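Local structure of endopolygalacturonase (Chondrostereum purpureum, 1K5C) at residues 21-27 with 46-52; 28-32 with 52-56. The protein probably hydrolyses the alpha-1,4 links of polygalacturonic acid, breaking this plant cell-wall polymer into shorter chains. All coordinates share one frame; numbering follows the deposited sequence.

Contact 1 (21-27 with 46-52); sequences TLNGFTV and AGDITFA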
ATOM      1  N   THR A  21      13.188 -14.418  19.844  1.00 12.69           N
ATOM      2  CA  THR A  21      14.201 -13.555  19.284  1.00 13.25           C
ATOM      3  C   THR A  21      14.520 -14.016  17.877  1.00 12.85           C
ATOM      4  O   THR A  21      14.848 -15.178  17.689  1.00 15.13           O
ATOM      5  CB  THR A  21      15.486 -13.606  20.139  1.00 15.36           C
ATOM      6  OG1 THR A  21      15.133 -13.209  21.477  1.00 17.05           O
ATOM      7  CG2 THR A  21      16.506 -12.613  19.604  1.00 17.68           C
ATOM      8  N   LEU A  22      14.390 -13.099  16.934  1.00 13.47           N
ATOM      9  CA  LEU A  22      14.664 -13.408  15.531  1.00 14.07           C
ATOM     10  C   LEU A  22      16.060 -12.842  15.261  1.00 14.47           C
ATOM     11  O   LEU A  22      16.227 -11.620  15.125  1.00 14.87           O
ATOM     12  CB  LEU A  22      13.519 -12.805  14.681  1.00 16.58           C
ATOM     13  CG  LEU A  22      13.658 -12.971  13.185  1.00 16.18           C
ATOM     14  CD1 LEU A  22      13.688 -14.429  12.812  1.00 17.55           C
ATOM     15  CD2 LEU A  22      12.385 -12.251  12.630  1.00 19.25           C
ATOM     16  N   ASN A  23      17.064 -13.725  15.218  1.00 14.75           N
ATOM     17  CA  ASN A  23      18.420 -13.279  14.917  1.00 14.73           C
ATOM     18  C   ASN A  23      18.570 -12.961  13.409  1.00 14.55           C
ATOM     19  O   ASN A  23      17.709 -13.258  12.590  1.00 16.40           O
ATOM     20  CB  ASN A  23      19.438 -14.312  15.374  1.00 16.79           C
ATOM     21  CG  ASN A  23      19.789 -14.281  16.841  1.00 17.38           C
ATOM     22  OD1 ASN A  23      19.170 -13.561  17.569  1.00 18.52           O
ATOM     23  ND2 ASN A  23      20.840 -15.015  17.267  1.00 20.85           N
ATOM     24  N   GLY A  24      19.678 -12.305  13.102  1.00 15.27           N
ATOM     25  CA  GLY A  24      20.045 -12.036  11.668  1.00 15.97           C
ATOM     26  C   GLY A  24      20.676 -13.298  11.069  1.00 13.25           C
ATOM     27  O   GLY A  24      21.387 -14.067  11.705  1.00 14.65           O
ATOM     28  N   PHE A  25      20.330 -13.522   9.784  1.00 12.13           N
ATOM     29  CA  PHE A  25      20.844 -14.649   8.994  1.00 11.54           C
ATOM     30  C   PHE A  25      20.407 -14.438   7.562  1.00 11.43           C
ATOM     31  O   PHE A  25      19.639 -13.517   7.246  1.00 11.76           O
ATOM     32  CB  PHE A  25      20.379 -16.032   9.526  1.00 12.71           C
ATOM     33  CG  PHE A  25      18.897 -16.221   9.671  1.00 13.06           C
ATOM     34  CD1 PHE A  25      18.118 -16.779   8.639  1.00 15.30           C
ATOM     35  CD2 PHE A  25      18.272 -15.885  10.854  1.00 14.72           C
ATOM     36  CE1 PHE A  25      16.761 -16.989   8.817  1.00 17.43           C
ATOM     37  CE2 PHE A  25      16.909 -16.058  11.049  1.00 16.01           C
ATOM     38  CZ  PHE A  25      16.165 -16.612  10.024  1.00 16.92           C
ATOM     39  N   THR A  26      20.941 -15.298   6.672  1.00 11.68           N
ATOM     40  CA  THR A  26      20.486 -15.337   5.288  1.00 12.07           C
ATOM     41  C   THR A  26      19.467 -16.430   5.107  1.00 11.58           C
ATOM     42  O   THR A  26      19.671 -17.572   5.572  1.00 13.38           O
ATOM     43  CB  THR A  26      21.658 -15.592   4.352  1.00 13.55           C
ATOM     44  OG1 THR A  26      22.533 -14.465   4.458  1.00 15.43           O
ATOM     45  CG2 THR A  26      21.212 -15.737   2.910  1.00 14.99           C
ATOM     46  N   VAL A  27      18.356 -16.125   4.426  1.00 11.45           N
ATOM     47  CA  VAL A  27      17.407 -17.126   3.952  1.00 11.84           C
ATOM     48  C   VAL A  27      17.962 -17.650   2.611  1.00 11.83           C
ATOM     49  O   VAL A  27      18.024 -16.881   1.635  1.00 12.03           O
ATOM     50  CB  VAL A  27      16.017 -16.508   3.786  1.00 11.80           C
ATOM     51  CG1 VAL A  27      15.070 -17.498   3.112  1.00 13.18           C
ATOM     52  CG2 VAL A  27      15.504 -16.049   5.146  1.00 12.11           C
ATOM     53  N   ALA A  46      16.728  -9.123  16.248  1.00 13.41           N
ATOM     54  CA  ALA A  46      18.061  -8.820  16.822  1.00 13.64           C
ATOM     55  C   ALA A  46      19.107  -8.736  15.732  1.00 12.73           C
ATOM     56  O   ALA A  46      20.293  -8.516  16.067  1.00 15.80           O
ATOM     57  CB  ALA A  46      18.458  -9.888  17.843  1.00 16.29           C
ATOM     58  N   GLY A  47      18.746  -8.897  14.474  1.00 12.20           N
ATOM     59  CA  GLY A  47      19.677  -8.752  13.347  1.00 12.20           C
ATOM     60  C   GLY A  47      18.875  -8.601  12.061  1.00 11.52           C
ATOM     61  O   GLY A  47      17.653  -8.665  12.067  1.00 12.45           O
ATOM     62  N   ASP A  48      19.628  -8.340  10.984  1.00 11.29           N
ATOM     63  CA  ASP A  48      19.014  -8.183   9.666  1.00 11.20           C
ATOM     64  C   ASP A  48      18.903  -9.552   8.981  1.00 10.86           C
ATOM     65  O   ASP A  48      19.781 -10.430   9.135  1.00 11.81           O
ATOM     66  CB  ASP A  48      19.886  -7.276   8.816  1.00 11.58           C
ATOM     67  CG  ASP A  48      20.029  -5.852   9.352  1.00 11.57           C
ATOM     68  OD1 ASP A  48      19.168  -5.406  10.150  1.00 12.06           O
ATOM     69  OD2 ASP A  48      20.994  -5.183   8.899  1.00 13.03           O
ATOM     70  N   ILE A  49      17.837  -9.717   8.190  1.00 10.84           N
ATOM     71  CA  ILE A  49      17.610 -10.980   7.450  1.00 11.09           C
ATOM     72  C   ILE A  49      17.716 -10.680   5.973  1.00 10.91           C
ATOM     73  O   ILE A  49      16.982  -9.852   5.439  1.00 11.63           O
ATOM     74  CB  ILE A  49      16.268 -11.607   7.849  1.00 12.34           C
ATOM     75  CG1 ILE A  49      16.289 -11.932   9.379  1.00 16.09           C
ATOM     76  CG2 ILE A  49      16.033 -12.885   7.044  1.00 12.49           C
ATOM     77  CD1 ILE A  49      14.996 -12.378   9.930  1.00 18.22           C
ATOM     78  N   THR A  50      18.675 -11.332   5.336  1.00 10.55           N
ATOM     79  CA  THR A  50      18.963 -11.135   3.901  1.00 10.74           C
ATOM     80  C   THR A  50      18.472 -12.329   3.119  1.00 10.76           C
ATOM     81  O   THR A  50      18.701 -13.481   3.532  1.00 12.76           O
ATOM     82  CB  THR A  50      20.477 -10.910   3.708  1.00 11.41           C
ATOM     83  OG1 THR A  50      20.872  -9.728   4.430  1.00 12.18           O
ATOM     84  CG2 THR A  50      20.850 -10.702   2.233  1.00 12.97           C
ATOM     85  N   PHE A  51      17.819 -12.093   1.980  1.00 10.74           N
ATOM     86  CA  PHE A  51      17.235 -13.188   1.188  1.00 10.78           C
ATOM     87  C   PHE A  51      18.072 -13.352  -0.077  1.00 10.72           C
ATOM     88  O   PHE A  51      18.109 -12.479  -0.971  1.00 10.98           O
ATOM     89  CB  PHE A  51      15.792 -12.844   0.834  1.00 11.30           C
ATOM     90  CG  PHE A  51      14.899 -12.877   2.053  1.00 11.35           C
ATOM     91  CD1 PHE A  51      14.945 -11.867   3.040  1.00 11.26           C
ATOM     92  CD2 PHE A  51      13.978 -13.931   2.228  1.00 11.74           C
ATOM     93  CE1 PHE A  51      14.145 -11.924   4.153  1.00 12.20           C
ATOM     94  CE2 PHE A  51      13.146 -13.954   3.349  1.00 12.62           C
ATOM     95  CZ  PHE A  51      13.238 -12.946   4.316  1.00 12.33           C
ATOM     96  N   ALA A  52      18.801 -14.480  -0.155  1.00 10.96           N
ATOM     97  CA  ALA A  52      19.598 -14.764  -1.352  1.00 11.54           C
ATOM     98  C   ALA A  52      18.698 -14.817  -2.565  1.00 10.90           C
ATOM     99  O   ALA A  52      17.504 -15.181  -2.488  1.00 11.61           O
ATOM    100  CB  ALA A  52      20.342 -16.104  -1.150  1.00 12.24           C
TER
HETATM  101  O   HOH W   1      16.027 -16.339  -0.439  1.00 13.38           O

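Contact 2 (28-32 with 52-56); sequences PAGNT and AKTTL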
ATOM      1  N   PRO A  28      18.383 -18.900   2.565  1.00 12.74           N
ATOM      2  CA  PRO A  28      19.053 -19.400   1.337  1.00 13.63           C
ATOM      3  C   PRO A  28      18.082 -19.480   0.209  1.00 12.40           C
ATOM      4  O   PRO A  28      16.875 -19.616   0.357  1.00 13.63           O
ATOM      5  CB  PRO A  28      19.574 -20.809   1.745  1.00 15.98           C
ATOM      6  CG  PRO A  28      19.565 -20.797   3.245  1.00 17.78           C
ATOM      7  CD  PRO A  28      18.396 -19.924   3.648  1.00 13.70           C
ATOM      8  N   ALA A  29      18.674 -19.534  -1.017  1.00 12.54           N
ATOM      9  CA  ALA A  29      17.905 -19.804  -2.231  1.00 12.82           C
ATOM     10  C   ALA A  29      16.988 -21.011  -2.008  1.00 12.91           C
ATOM     11  O   ALA A  29      17.440 -22.025  -1.463  1.00 15.02           O
ATOM     12  CB  ALA A  29      18.854 -20.047  -3.384  1.00 13.82           C
ATOM     13  N   GLY A  30      15.760 -20.921  -2.504  1.00 13.89           N
ATOM     14  CA  GLY A  30      14.856 -22.074  -2.463  1.00 15.87           C
ATOM     15  C   GLY A  30      14.200 -22.281  -1.117  1.00 14.52           C
ATOM     16  O   GLY A  30      13.522 -23.298  -0.892  1.00 16.38           O
ATOM     17  N   ASN A  31      14.338 -21.321  -0.168  1.00 13.99           N
ATOM     18  CA  ASN A  31      13.703 -21.444   1.162  1.00 13.84           C
ATOM     19  C   ASN A  31      12.835 -20.236   1.467  1.00 12.70           C
ATOM     20  O   ASN A  31      13.012 -19.170   0.890  1.00 13.55           O
ATOM     21  CB  ASN A  31      14.812 -21.501   2.242  1.00 15.93           C
ATOM     22  CG  ASN A  31      15.511 -22.849   2.188  1.00 18.91           C
ATOM     23  OD1 ASN A  31      15.165 -23.724   2.931  1.00 27.58           O
ATOM     24  ND2 ASN A  31      16.472 -23.039   1.285  1.00 23.05           N
ATOM     25  N   THR A  32      11.892 -20.447   2.389  1.00 13.26           N
ATOM     26  CA  THR A  32      11.133 -19.321   2.909  1.00 12.75           C
ATOM     27  C   THR A  32      11.230 -19.300   4.427  1.00 12.90           C
ATOM     28  O   THR A  32      11.617 -20.321   5.046  1.00 14.75           O
ATOM     29  CB  THR A  32       9.669 -19.334   2.472  1.00 14.02           C
ATOM     30  OG1 THR A  32       9.111 -20.533   3.016  1.00 15.83           O
ATOM     31  CG2 THR A  32       9.516 -19.307   0.971  1.00 15.96           C
ATOM     32  N   ALA A  52      18.801 -14.480  -0.155  1.00 10.96           N
ATOM     33  CA  ALA A  52      19.598 -14.764  -1.352  1.00 11.54           C
ATOM     34  C   ALA A  52      18.698 -14.817  -2.565  1.00 10.90           C
ATOM     35  O   ALA A  52      17.504 -15.181  -2.488  1.00 11.61           O
ATOM     36  CB  ALA A  52      20.342 -16.104  -1.150  1.00 12.24           C
ATOM     37  N   LYS A  53      19.264 -14.526  -3.746  1.00 11.04           N
ATOM     38  CA  LYS A  53      18.463 -14.564  -4.979  1.00 11.05           C
ATOM     39  C   LYS A  53      17.821 -15.955  -5.122  1.00 10.67           C
ATOM     40  O   LYS A  53      18.488 -16.996  -4.996  1.00 11.71           O
ATOM     41  CB  LYS A  53      19.302 -14.235  -6.211  1.00 12.54           C
ATOM     42  CG  LYS A  53      18.414 -13.990  -7.433  1.00 14.58           C
ATOM     43  CD  LYS A  53      19.164 -13.507  -8.636  1.00 14.87           C
ATOM     44  CE  LYS A  53      18.223 -13.307  -9.834  1.00 15.64           C
ATOM     45  NZ  LYS A  53      18.954 -12.786 -11.018  1.00 16.09           N
ATOM     46  N   THR A  54      16.519 -15.959  -5.410  1.00 11.00           N
ATOM     47  CA  THR A  54      15.722 -17.174  -5.367  1.00 11.08           C
ATOM     48  C   THR A  54      14.820 -17.262  -6.585  1.00 11.34           C
ATOM     49  O   THR A  54      14.458 -16.246  -7.196  1.00 12.20           O
ATOM     50  CB  THR A  54      14.904 -17.193  -4.060  1.00 11.09           C
ATOM     51  OG1 THR A  54      14.316 -18.501  -3.919  1.00 11.90           O
ATOM     52  CG2 THR A  54      13.829 -16.116  -4.004  1.00 12.12           C
ATOM     53  N   THR A  55      14.408 -18.487  -6.893  1.00 11.66           N
ATOM     54  CA  THR A  55      13.445 -18.758  -7.961  1.00 12.31           C
ATOM     55  C   THR A  55      12.058 -18.982  -7.389  1.00 12.31           C
ATOM     56  O   THR A  55      11.101 -19.116  -8.210  1.00 13.89           O
ATOM     57  CB  THR A  55      13.861 -19.950  -8.859  1.00 13.22           C
ATOM     58  OG1 THR A  55      13.785 -21.164  -8.055  1.00 14.28           O
ATOM     59  CG2 THR A  55      15.237 -19.769  -9.401  1.00 13.97           C
ATOM     60  N   LEU A  56      11.874 -19.044  -6.081  1.00 12.67           N
ATOM     61  CA  LEU A  56      10.555 -19.252  -5.514  1.00 12.60           C
ATOM     62  C   LEU A  56       9.593 -18.122  -5.769  1.00 12.19           C
ATOM     63  O   LEU A  56      10.012 -16.935  -5.821  1.00 13.28           O
ATOM     64  CB  LEU A  56      10.631 -19.450  -3.985  1.00 13.39           C
ATOM     65  CG  LEU A  56      11.431 -20.646  -3.498  1.00 14.69           C
ATOM     66  CD1 LEU A  56      11.345 -20.730  -1.983  1.00 18.49           C
ATOM     67  CD2 LEU A  56      10.979 -21.951  -4.143  1.00 19.10           C
TER
HETATM   68  O   HOH W   2      14.174 -18.164  -1.306  1.00 16.61           O

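Contact 1 (21-27 with 46-52)
Ile49 is the bump in the middle of this contact, and Leu22, Phe25 and Val27 form the hollow that takes it. Its CD1 runs up to the fork of Leu22, 3.6 Å from CG and nearly as close to both methyls, the two side chains meeting at about a right angle. CG1 stands over one face of the Phe25 ring. The branch falls this way because CG1 is anti to the carbonyl carbon (chi1 -61°), which sends CG2 the other way, to 3.7 Å from Val27 CG2. That valine methyl also sits over a face of the Phe51 ring in a CH-pi contact, 4.0 Å from the centroid and displaced toward the rim; Val27 and Phe51 lie side by side and point the same way. Phe100 meets the Phe51 ring edge-to-face, and Leu33 of strand 33-35 packs on Phe25, Val27 and Ile49.

Strands 25-27 and 49-51 run parallel: Thr50 N bonds to Phe25 O, Val27 N to Thr50 O at 2.8 Å, and Ala52 N to Val27 O. Upstream, Gly24 and Gly47 bring their CA atoms within 3.7 Å, and a CB on either would clash with the facing backbone. Beyond them Ala46 N donates to Leu22 O at 2.8 Å, while Ala46 CB rests over the gap between Thr21 CG2 and Asn23 OD1. Apolar residues facing inward from parallel strands, stacked on their counterparts a turn away, are the hallmark of the right-handed parallel beta-helix of glycoside hydrolase family 28.

Contact 2 (28-32 with 52-56)
Pro28 to Asn31 form a type II beta turn, closed by Asn31 N to Pro28 O at 3.1 Å, and residues 52-56 pass beside it as an irregular loop. Gly30 takes the positive phi (80°) that suits glycine at the third position of such a turn. The CA atoms of Ala29 and Thr54 come within 4.6 Å of each other, and the one direct hydrogen bond across the contact follows just after: Gly30 N to Thr54 OG1, 3.2 Å and fairly straight at 165°. Thr54 OG1 reaches the turn because it lies anti to its own backbone N (chi1 -170°). The same oxygen accepts a weak bond from Leu56 N and meets a water at 2.6 Å; that water also hydrogen-bonds to Asn31 O. Thr54 N, in turn, is bonded to Tyr84 OH.

Beside this polar centre the touching is done by methyl groups. Leu56 lays CD1 against the backbone of Gly30, 3.4 Å from its C, and the same methyl touches Thr32 CG2 at 3.8 Å. At the other end Ala29 CB rests on Lys53 O, and Ala52 CB faces Ala29 N. Asn31 ND2 turns back to Ala29 O from above the carbonyl plane, a bent hydrogen bond inside the turn. A valine at Thr54 would probably leave Gly30 N without its acceptor and the bridging water without one of its anchors. The chemistry thus implies two surface loops whose one direct hydrogen bond uses the Thr54 hydroxyl, with Leu56 and the alanine methyls packed beside it.

How the contacts relate
Contacts 1 and 2 are consecutive stages of the same pair of neighbouring turns near the N-terminal end of the beta-helix, their centres about 14 Å apart. Along the chain the order is 21-27, 28-32, 46-52, 52-56, so the segments alternate: each strand runs into its loop, and Ala52 belongs to both contacts. Contact 1 pairs strand 25-27 with strand 49-51; contact 2 takes over past the strand ends, where loop packing and a side-chain hydrogen bond replace the ladder and the chain bends toward strands 33-35 and 61-65, neighbours in a second parallel sheet. Adjoining turns stay side by side from strand into corner, slipping one residue between Pro28-Ala52 and Ala29-Thr54, away from the galacturonate-binding residues.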